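Local coordinates for protein manganese-containing pseudocatalase (Thermus thermophilus, PDB 2V8T) that probably breaks down hydrogen peroxide to water and oxygen at a two-manganese centre, at residues A[24-29]-A[75-80]; A[16-21]-A[114-119]; A[20-25]-A[169-174]. All blocks are in the same frame, centred on the assembly; numbering follows the deposited sequence.

Contact 1: A[24-29]-A[75-80]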
# COMPACT_ATOMS: atom_id res chain seq x y z
N ALA A 24 -3.53 -19.33 -9.03
CA ALA A 24 -2.83 -18.37 -8.18
C ALA A 24 -1.46 -18.05 -8.73
O ALA A 24 -1.01 -16.90 -8.62
CB ALA A 24 -2.73 -18.92 -6.75
N ALA A 25 -0.75 -19.04 -9.32
CA ALA A 25 0.56 -18.78 -9.89
C ALA A 25 0.43 -17.93 -11.18
O ALA A 25 1.17 -16.99 -11.41
CB ALA A 25 1.27 -20.11 -10.20
N VAL A 26 -0.55 -18.32 -12.02
CA VAL A 26 -0.77 -17.59 -13.27
C VAL A 26 -1.16 -16.13 -13.02
O VAL A 26 -0.88 -15.26 -13.84
CB VAL A 26 -1.78 -18.35 -14.18
CG1 VAL A 26 -2.11 -17.53 -15.43
CG2 VAL A 26 -1.19 -19.71 -14.58
N GLN A 27 -1.76 -15.84 -11.85
CA GLN A 27 -2.00 -14.44 -11.49
C GLN A 27 -0.75 -13.57 -11.59
O GLN A 27 -0.88 -12.38 -11.88
CB GLN A 27 -2.62 -14.32 -10.10
CG GLN A 27 -4.09 -14.67 -10.01
CD GLN A 27 -5.10 -13.67 -10.53
OE1 GLN A 27 -6.31 -13.98 -10.56
NE2 GLN A 27 -4.68 -12.49 -10.94
N ALA A 28 0.44 -14.11 -11.31
CA ALA A 28 1.64 -13.28 -11.46
C ALA A 28 1.74 -12.66 -12.85
O ALA A 28 2.27 -11.56 -13.03
CB ALA A 28 2.92 -14.09 -11.21
N LEU A 29 1.26 -13.41 -13.84
CA LEU A 29 1.33 -13.03 -15.25
C LEU A 29 0.22 -12.07 -15.65
O LEU A 29 0.20 -11.57 -16.78
CB LEU A 29 1.30 -14.27 -16.15
CG LEU A 29 2.30 -15.37 -15.73
CD1 LEU A 29 2.23 -16.50 -16.75
CD2 LEU A 29 3.72 -14.83 -15.58
N GLU A 75 -6.70 -10.07 -21.44
CA GLU A 75 -7.89 -10.89 -21.70
C GLU A 75 -7.53 -12.38 -21.71
O GLU A 75 -8.21 -13.21 -21.13
CB GLU A 75 -8.49 -10.43 -23.03
CG GLU A 75 -9.76 -11.15 -23.38
CD GLU A 75 -10.31 -10.80 -24.76
OE1 GLU A 75 -9.52 -10.23 -25.61
OE2 GLU A 75 -11.50 -11.11 -24.99
N LEU A 76 -6.44 -12.71 -22.43
CA LEU A 76 -6.04 -14.12 -22.57
C LEU A 76 -5.60 -14.73 -21.23
O LEU A 76 -5.92 -15.87 -20.91
CB LEU A 76 -4.94 -14.22 -23.61
CG LEU A 76 -4.50 -15.64 -23.99
CD1 LEU A 76 -5.67 -16.35 -24.72
CD2 LEU A 76 -3.28 -15.60 -24.87
N VAL A 77 -4.81 -13.95 -20.45
CA VAL A 77 -4.37 -14.47 -19.15
C VAL A 77 -5.57 -14.60 -18.21
O VAL A 77 -5.68 -15.62 -17.50
CB VAL A 77 -3.25 -13.61 -18.56
CG1 VAL A 77 -2.82 -14.21 -17.21
CG2 VAL A 77 -2.04 -13.57 -19.51
N ALA A 78 -6.49 -13.63 -18.20
CA ALA A 78 -7.67 -13.76 -17.38
C ALA A 78 -8.46 -15.02 -17.77
O ALA A 78 -8.98 -15.73 -16.90
CB ALA A 78 -8.54 -12.52 -17.47
N ALA A 79 -8.59 -15.28 -19.08
CA ALA A 79 -9.31 -16.48 -19.54
C ALA A 79 -8.65 -17.76 -19.05
O ALA A 79 -9.34 -18.74 -18.76
CB ALA A 79 -9.43 -16.48 -21.06
N THR A 80 -7.32 -17.77 -19.00
CA THR A 80 -6.59 -18.91 -18.51
C THR A 80 -6.88 -19.15 -17.02
O THR A 80 -7.17 -20.27 -16.59
CB THR A 80 -5.07 -18.69 -18.74
OG1 THR A 80 -4.82 -18.50 -20.14
CG2 THR A 80 -4.26 -19.85 -18.26
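Val26 and Val77 meet methyl to methyl, CG1 of Val26 lying 3.8 Å from CG1 of Val77. Each valine sends that methyl out opposite its own backbone N (chi1 175° in Val26, -179° in Val77), which carries both branches toward the facing helix, where the two side chains pass at a slant. The same CG1 of Val26 also reaches the methyl of Thr80, 4.2 Å from its CG2. The Val77 methyl meets the base of Leu29 as well, with Leu29 CB 4.3 Å from Val77 CG1, while the backbone C of Leu29 comes to 4.0 Å from that methyl. The whole interface is aliphatic, small and buried.

Among the touching side chains, the hydroxyl of Thr80 is satisfied within helix 57-85. It turns back on its own helix, OG1 donating to Leu76 O at 3.0 Å, with the donor tilted 31° out of the carbonyl plane, and this bond holds the rotation that turns CG2 toward Val26. Thr80 N takes the same oxygen from the opposite face, so Leu76 O is gripped twice.

Further apolar cover comes from helix 172-200, where Met177 lies against both Val26 and Thr80 and Leu181 against Val77, and from Val165 of helix 144-166.

Val77 is one turn beyond the manganese ligand His73, and its side chain comes about 4 Å from that of Glu36, a ligand of the same metal whose backbone is hydrogen-bonded to that of Leu29. The patch is thus hydrophobic second-shell packing beside the dimanganese site, in the ferritin-like helical bundle of the manganese catalases.

Contact 2: A[16-21]-A[114-119]. With SO4 (sulfate ion), chain H.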
# COMPACT_ATOMS: atom_id res chain seq x y z
N LYS A 16 -9.24 -30.39 -17.22
CA LYS A 16 -10.00 -31.52 -16.69
C LYS A 16 -10.75 -31.21 -15.42
O LYS A 16 -11.82 -31.78 -15.17
CB LYS A 16 -9.09 -32.71 -16.50
CG LYS A 16 -8.54 -33.30 -17.78
CD LYS A 16 -7.53 -34.44 -17.56
CE LYS A 16 -6.19 -33.97 -16.99
NZ LYS A 16 -5.23 -35.08 -16.64
N GLU A 17 -10.22 -30.32 -14.57
CA GLU A 17 -10.84 -29.97 -13.31
C GLU A 17 -10.20 -28.67 -12.80
O GLU A 17 -9.15 -28.26 -13.29
CB GLU A 17 -10.81 -31.06 -12.26
CG GLU A 17 -9.46 -31.37 -11.85
CD GLU A 17 -9.44 -32.54 -10.81
OE1 GLU A 17 -10.49 -33.00 -10.35
OE2 GLU A 17 -8.34 -32.95 -10.45
N GLN A 18 -10.80 -28.10 -11.80
CA GLN A 18 -10.28 -26.88 -11.23
C GLN A 18 -8.88 -27.11 -10.65
O GLN A 18 -8.59 -28.16 -10.07
CB GLN A 18 -11.13 -26.34 -10.03
CG GLN A 18 -12.44 -25.84 -10.48
CD GLN A 18 -13.46 -25.76 -9.34
OE1 GLN A 18 -13.82 -26.82 -8.78
NE2 GLN A 18 -13.87 -24.58 -8.95
N ASP A 19 -8.05 -26.06 -10.75
CA ASP A 19 -6.70 -26.08 -10.18
C ASP A 19 -6.44 -24.72 -9.58
O ASP A 19 -5.83 -23.82 -10.21
CB ASP A 19 -5.67 -26.46 -11.21
CG ASP A 19 -4.28 -26.72 -10.57
OD1 ASP A 19 -4.01 -26.23 -9.45
OD2 ASP A 19 -3.48 -27.40 -11.27
N PRO A 20 -6.89 -24.50 -8.33
CA PRO A 20 -6.76 -23.19 -7.70
C PRO A 20 -5.33 -22.70 -7.64
O PRO A 20 -5.05 -21.54 -7.94
CB PRO A 20 -7.39 -23.40 -6.31
CG PRO A 20 -8.45 -24.48 -6.56
CD PRO A 20 -7.74 -25.42 -7.53
N ASN A 21 -4.40 -23.55 -7.17
CA ASN A 21 -3.04 -23.07 -7.01
C ASN A 21 -2.36 -22.76 -8.36
O ASN A 21 -1.53 -21.85 -8.44
CB ASN A 21 -2.20 -23.99 -6.15
CG ASN A 21 -2.59 -23.94 -4.68
OD1 ASN A 21 -3.36 -23.06 -4.25
ND2 ASN A 21 -2.01 -24.84 -3.90
N ALA A 114 -8.97 -15.48 -1.92
CA ALA A 114 -9.69 -14.35 -2.49
C ALA A 114 -10.40 -14.72 -3.79
O ALA A 114 -11.48 -14.19 -4.05
CB ALA A 114 -8.76 -13.17 -2.70
N HIS A 115 -9.81 -15.62 -4.60
CA HIS A 115 -10.47 -16.09 -5.81
C HIS A 115 -11.89 -16.58 -5.57
O HIS A 115 -12.71 -16.54 -6.48
CB HIS A 115 -9.66 -17.25 -6.42
CG HIS A 115 -8.53 -16.83 -7.26
ND1 HIS A 115 -7.43 -17.67 -7.42
CD2 HIS A 115 -8.38 -15.74 -8.07
CE1 HIS A 115 -6.66 -17.06 -8.32
NE2 HIS A 115 -7.19 -15.90 -8.74
N PHE A 116 -12.14 -17.12 -4.34
CA PHE A 116 -13.40 -17.75 -3.99
C PHE A 116 -14.28 -16.90 -3.07
O PHE A 116 -15.44 -17.22 -2.90
CB PHE A 116 -13.13 -19.12 -3.37
CG PHE A 116 -12.44 -20.03 -4.31
CD1 PHE A 116 -13.23 -20.77 -5.22
CD2 PHE A 116 -11.08 -20.15 -4.33
CE1 PHE A 116 -12.69 -21.56 -6.17
CE2 PHE A 116 -10.47 -20.96 -5.34
CZ PHE A 116 -11.33 -21.65 -6.23
N ILE A 117 -13.72 -15.87 -2.45
CA ILE A 117 -14.45 -14.97 -1.55
C ILE A 117 -14.77 -13.66 -2.27
O ILE A 117 -15.93 -13.32 -2.47
CB ILE A 117 -13.68 -14.73 -0.23
CG1 ILE A 117 -13.39 -16.05 0.51
CG2 ILE A 117 -14.45 -13.73 0.63
CD1 ILE A 117 -12.41 -15.90 1.65
N ALA A 118 -13.75 -12.92 -2.64
CA ALA A 118 -13.95 -11.68 -3.39
C ALA A 118 -14.40 -11.96 -4.82
O ALA A 118 -15.28 -11.30 -5.36
CB ALA A 118 -12.66 -10.86 -3.44
N GLY A 119 -13.71 -12.87 -5.48
CA GLY A 119 -14.15 -13.33 -6.78
C GLY A 119 -15.20 -14.41 -6.63
O GLY A 119 -15.26 -15.11 -5.62
S SO4 H . -5.63 -30.02 -16.45
O1 SO4 H . -6.35 -30.52 -15.26
O2 SO4 H . -6.36 -30.44 -17.64
O3 SO4 H . -5.58 -28.56 -16.40
O4 SO4 H . -4.28 -30.56 -16.47
O HOH W 1 -7.21 -20.00 -5.80
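The Phe116 ring receives Pro20 at its rim, near the ring plane, and not over a face. The proline CB stands 4.0 Å from Phe116 CE2, and its CG comes 4.1 Å from CZ, the two side chains crossing at about a right angle. A doubtful touch is added by the amide of Gln18, which was modelled in two conformers: in one of them NE2 is 4.3 Å from Phe116 CE1, also at the ring edge, but the stronger partner of this amide is Leu85 O at the end of helix 57-85. Phe116 has its CG opposite its own carbonyl carbon (chi1 -62°), which carries the ring out toward Pro20.

A water joins the next pair. It sits in the plane of the His115 ring, 2.8 Å from ND1, and gives a weak, long bond to Pro20 O at 3.4 Å. The other ring nitrogen, NE2, is hydrogen-bonded to Gln27 OE1, and with both nitrogens engaged the imidazole has little freedom to flip.

At the far end of segment 16-21 a sulfate, probably from the crystallisation liquor, accepts a nearly straight bond from the backbone: Lys16 N to its O2 is 2.9 Å, at 167°. The Lys16 side chain, bent at chi3, curls past the anion with CE 3.6 Å from O2.

Asp19 caps the start of helix 20-26 through OD1 to Ala22 N. The contact joins the first turn of that helix to the short, weakly bonded helix 114-117. Leu85 of helix 57-85 packs against both His115 and Phe116, Phe106 meets Phe116 edge to face, and Arg164 of the fourth subunit bonds Ile117 O.

Contact 3: A[20-25]-A[169-174]. With SO4 (sulfate ion), chain H.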
# COMPACT_ATOMS: atom_id res chain seq x y z
N PRO A 20 -6.89 -24.50 -8.33
CA PRO A 20 -6.76 -23.19 -7.70
C PRO A 20 -5.33 -22.70 -7.64
O PRO A 20 -5.05 -21.54 -7.94
CB PRO A 20 -7.39 -23.40 -6.31
CG PRO A 20 -8.45 -24.48 -6.56
CD PRO A 20 -7.74 -25.42 -7.53
N ASN A 21 -4.40 -23.55 -7.17
CA ASN A 21 -3.04 -23.07 -7.01
C ASN A 21 -2.36 -22.76 -8.36
O ASN A 21 -1.53 -21.85 -8.44
CB ASN A 21 -2.20 -23.99 -6.15
CG ASN A 21 -2.59 -23.94 -4.68
OD1 ASN A 21 -3.36 -23.06 -4.25
ND2 ASN A 21 -2.01 -24.84 -3.90
N ALA A 22 -2.72 -23.49 -9.43
CA ALA A 22 -2.24 -23.09 -10.76
C ALA A 22 -2.76 -21.68 -11.10
O ALA A 22 -2.00 -20.84 -11.59
CB ALA A 22 -2.66 -24.07 -11.81
N ALA A 23 -4.04 -21.43 -10.85
CA ALA A 23 -4.61 -20.11 -11.10
C ALA A 23 -3.84 -19.03 -10.31
O ALA A 23 -3.58 -17.94 -10.81
CB ALA A 23 -6.08 -20.09 -10.74
N ALA A 24 -3.53 -19.33 -9.03
CA ALA A 24 -2.83 -18.37 -8.18
C ALA A 24 -1.46 -18.05 -8.73
O ALA A 24 -1.01 -16.90 -8.62
CB ALA A 24 -2.73 -18.92 -6.75
N ALA A 25 -0.75 -19.04 -9.32
CA ALA A 25 0.56 -18.78 -9.89
C ALA A 25 0.43 -17.93 -11.18
O ALA A 25 1.17 -16.99 -11.41
CB ALA A 25 1.27 -20.11 -10.20
N THR A 169 3.48 -25.15 -13.63
CA THR A 169 2.10 -25.50 -13.97
C THR A 169 2.15 -26.47 -15.15
O THR A 169 2.60 -26.10 -16.20
CB THR A 169 1.21 -24.24 -14.31
OG1 THR A 169 1.79 -23.50 -15.37
CG2 THR A 169 1.03 -23.35 -13.03
N ASP A 170 1.57 -27.66 -15.01
CA ASP A 170 1.47 -28.60 -16.06
C ASP A 170 0.15 -28.56 -16.84
O ASP A 170 -0.03 -29.30 -17.78
CB ASP A 170 1.78 -30.03 -15.57
CG ASP A 170 0.81 -30.57 -14.58
OD1 ASP A 170 -0.22 -29.91 -14.24
OD2 ASP A 170 1.04 -31.69 -14.05
N ASN A 171 -0.72 -27.65 -16.49
CA ASN A 171 -2.02 -27.60 -17.07
C ASN A 171 -1.93 -27.13 -18.53
O ASN A 171 -1.38 -26.06 -18.79
CB ASN A 171 -2.90 -26.57 -16.32
CG ASN A 171 -2.87 -26.74 -14.86
OD1 ASN A 171 -1.87 -26.28 -14.24
ND2 ASN A 171 -3.85 -27.38 -14.27
N PRO A 172 -2.51 -27.88 -19.48
CA PRO A 172 -2.43 -27.41 -20.89
C PRO A 172 -2.93 -26.02 -21.12
O PRO A 172 -2.40 -25.31 -21.99
CB PRO A 172 -3.24 -28.49 -21.65
CG PRO A 172 -2.97 -29.75 -20.82
CD PRO A 172 -3.03 -29.27 -19.39
N VAL A 173 -3.98 -25.57 -20.41
CA VAL A 173 -4.48 -24.22 -20.68
C VAL A 173 -3.38 -23.18 -20.39
O VAL A 173 -3.21 -22.21 -21.12
CB VAL A 173 -5.79 -23.94 -19.95
CG1 VAL A 173 -5.63 -23.85 -18.43
CG2 VAL A 173 -6.46 -22.71 -20.50
N ALA A 174 -2.66 -23.39 -19.29
CA ALA A 174 -1.57 -22.49 -18.93
C ALA A 174 -0.40 -22.62 -19.88
O ALA A 174 0.21 -21.63 -20.28
CB ALA A 174 -1.11 -22.75 -17.49
S SO4 H . -5.63 -30.02 -16.45
O1 SO4 H . -6.35 -30.52 -15.26
O2 SO4 H . -6.36 -30.44 -17.64
O3 SO4 H . -5.58 -28.56 -16.40
O4 SO4 H . -4.28 -30.56 -16.47
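Ala22 presents its methyl to two side chains of segment 169-174: CB is 3.4 Å from Asn171 OD1 and 4.0 Å from Thr169 CG2. The threonine methyl also lies 4.3 Å from Ala25 CB, one turn further along, so it packs against the alanine surface of helix 20-26. The small alanine side chains allow a close approach of the backbones, with the CA atoms of Ala22 and Thr169 only 5.9 Å apart.

What sets these groups comes next. With Thr169 OG1 between the backbone N and the carbonyl carbon (chi1 57°), CG2 is left opposite the carbonyl carbon and faces the alanines, while OG1 is held by a hydrogen bond to Val165 O. Asn171 directs OD1 at the helix; its ND2 donates to sulfate O3 at 3.0 Å, with an angle of 158°, and also to Asp19 OD2. The sulfate, probably a guest from the crystallisation liquor, rests against Pro172 as well, its O4 being 3.4 Å from CD. Further out, Lys108 of the third subunit packs on Ala22 and Thr169.

Asn171 occupies the N-cap position of helix 172-200, yet its side chain makes no capping bond there and reaches across to the start of the other helix. Replacing it with a leucine would probably leave Asp19 OD2 and the sulfate each without this amide donor, and so weaken the tie between the two helix starts.

The chemistry is split: methyls give close apolar packing, and one amide the polar link. Its natural part is Asn171 to Asp19, an aspartate also salt-bridged to Lys108 of the third subunit.

All three contacts run off the same short piece of chain, residues 16-29, built round helix 20-26. Contact 2 uses its beginning and pairs it with helix 114-117, contact 3 its middle with residues 169-174 at the start of helix 172-200, and contact 1 its end with helix 57-85. The centres of the three contacts lie about 9 to 12 Å from one another. Along the chain, contact 1 is nested within the loop closed by contact 2. Gln27 OE1 to His115 NE2 ties contacts 1 and 2 directly, and Thr80 packs on Ala174 between contacts 1 and 3. Contact 1 lies nearest the manganese pair; contacts 2 and 3 both touch the third subunit.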